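Local coordinates for putative transcriptional regulator protein, LacI family (Rhizobium etli, PDB 3MIZ), which probably acts as a DNA-binding transcriptional repressor that pairs through its periplasmic-binding-protein-like domain and may respond to a small-molecule effector, at the interface of chains A and B. Coordinates in Å, arbitrary orientation; residue numbers count along the deposited sequence, not the author numbering. Chains: chain A/B, Putative transcriptional regulator protein, LacI family.

The interface of chains A and B. Residues chain A 210, 240-242; chain B 210-211, 214, 242.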
loop_
_atom_site.group_PDB
_atom_site.type_symbol
_atom_site.label_atom_id
_atom_site.label_comp_id
_atom_site.label_asym_id
_atom_site.label_seq_id
_atom_site.Cartn_x
_atom_site.Cartn_y
_atom_site.Cartn_z
ATOM N N ILE A 210 -3.666 -8.919 10.752
ATOM C CA ILE A 210 -2.398 -8.759 11.446
ATOM C C ILE A 210 -2.650 -8.655 12.953
ATOM O O ILE A 210 -1.984 -9.315 13.745
ATOM C CB ILE A 210 -1.644 -7.487 11.000
ATOM C CG1 ILE A 210 -1.252 -7.589 9.522
ATOM C CG2 ILE A 210 -0.374 -7.316 11.850
ATOM C CD1 ILE A 210 -0.740 -6.267 8.941
HETATM N N MSE A 240 1.177 -12.743 2.624
HETATM C CA MSE A 240 2.423 -13.490 2.550
HETATM C C MSE A 240 3.445 -13.106 3.621
HETATM O O MSE A 240 4.568 -13.623 3.635
HETATM C CB MSE A 240 3.034 -13.330 1.164
HETATM C CG MSE A 240 2.197 -13.963 0.073
HETATM SE SE MSE A 240 3.033 -13.793 -1.639
HETATM C CE MSE A 240 4.090 -15.419 -1.606
ATOM N N ALA A 241 3.057 -12.196 4.509
ATOM C CA ALA A 241 3.921 -11.771 5.603
ATOM C C ALA A 241 3.529 -12.599 6.821
ATOM O O ALA A 241 4.378 -13.092 7.561
ATOM C CB ALA A 241 3.722 -10.282 5.895
ATOM N N LEU A 242 2.227 -12.752 7.022
ATOM C CA LEU A 242 1.732 -13.527 8.148
ATOM C C LEU A 242 2.109 -14.991 7.965
ATOM O O LEU A 242 2.136 -15.512 6.845
ATOM C CB LEU A 242 0.209 -13.406 8.261
ATOM C CG LEU A 242 -0.360 -11.988 8.388
ATOM C CD1 LEU A 242 -1.881 -12.040 8.353
ATOM C CD2 LEU A 242 0.139 -11.340 9.674
ATOM N N ILE B 210 6.665 -7.476 10.406
ATOM C CA ILE B 210 5.528 -8.353 10.637
ATOM C C ILE B 210 6.023 -9.787 10.846
ATOM O O ILE B 210 5.602 -10.464 11.779
ATOM C CB ILE B 210 4.543 -8.358 9.448
ATOM C CG1 ILE B 210 3.915 -6.971 9.269
ATOM C CG2 ILE B 210 3.430 -9.387 9.706
ATOM C CD1 ILE B 210 3.135 -6.828 7.958
ATOM N N GLN B 211 6.918 -10.242 9.973
ATOM C CA GLN B 211 7.448 -11.605 10.068
ATOM C C GLN B 211 8.339 -11.830 11.282
ATOM O O GLN B 211 8.379 -12.941 11.828
ATOM C CB GLN B 211 8.217 -11.962 8.794
ATOM C CG GLN B 211 7.325 -11.990 7.562
ATOM C CD GLN B 211 8.049 -12.490 6.335
ATOM O OE1 GLN B 211 8.540 -13.625 6.308
ATOM N NE2 GLN B 211 8.120 -11.651 5.308
ATOM N N ILE B 214 6.118 -12.226 14.415
ATOM C CA ILE B 214 5.562 -13.575 14.434
ATOM C C ILE B 214 6.633 -14.608 14.774
ATOM O O ILE B 214 6.381 -15.547 15.533
ATOM C CB ILE B 214 4.886 -13.912 13.085
ATOM C CG1 ILE B 214 3.731 -12.918 12.843
ATOM C CG2 ILE B 214 4.355 -15.348 13.091
ATOM C CD1 ILE B 214 2.948 -13.173 11.592
ATOM N N LEU B 242 0.785 -3.715 14.229
ATOM C CA LEU B 242 1.569 -4.524 15.147
ATOM C C LEU B 242 1.369 -4.021 16.571
ATOM O O LEU B 242 1.217 -2.819 16.811
ATOM C CB LEU B 242 3.058 -4.457 14.792
ATOM C CG LEU B 242 3.443 -4.869 13.366
ATOM C CD1 LEU B 242 4.928 -4.616 13.141
ATOM C CD2 LEU B 242 3.094 -6.334 13.134
#
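Helix 206-217 of the LacI-family, periplasmic-binding-protein-like fold meets its two-fold mate here, each helix packing also on the partner's loop just after helix 236-239; LacI regulators commonly dimerise through this core, so the contact plausibly belongs to the working dimer. Where the two helices come together, the delta-methyl CD1 of A:Ile210 lies 4.0 Å from CD1 of B:Ile210, the two side chains running at about a right angle. The gamma-methyl CG2 of B:Ile210 touches two neighbouring residues of the A loop, meeting CD2 of A:Leu242 at a slant at 3.8 Å and CB of A:Ala241, in a nearly perpendicular direction, at 3.9 Å. With chi1 at -64°, B:Ile210 sets CG2 anti to its own N, where it meets A:Leu242, while the longer CG1-CD1 branch reaches the partner isoleucine and also borders the A:Ala241 methyl. Cutting B:Ile210 back to alanine would probably strip A:Leu242 CD2 of its CG2 contact, thin the packing on the A:Ala241 methyl and open a gap beside CD1 of A:Ile210. The twin of the leucine contact brings CG2 of A:Ile210 to 3.8 Å from CD2 of B:Leu242, again at a slant. One helical turn beyond B:Ile210, B:Ile214 points its extended CG1-CD1 branch (chi2 -177°) at the leucine backbone, its CD1 standing 3.7 Å from CA of A:Leu242. That same methyl also touches CD2 of A:Leu242, which therefore bears on two isoleucines of one helix. Beside this apolar cluster the aliphatic part of B:Gln211 runs past A:Ala241, with its CG 3.9 Å from the alanine CA.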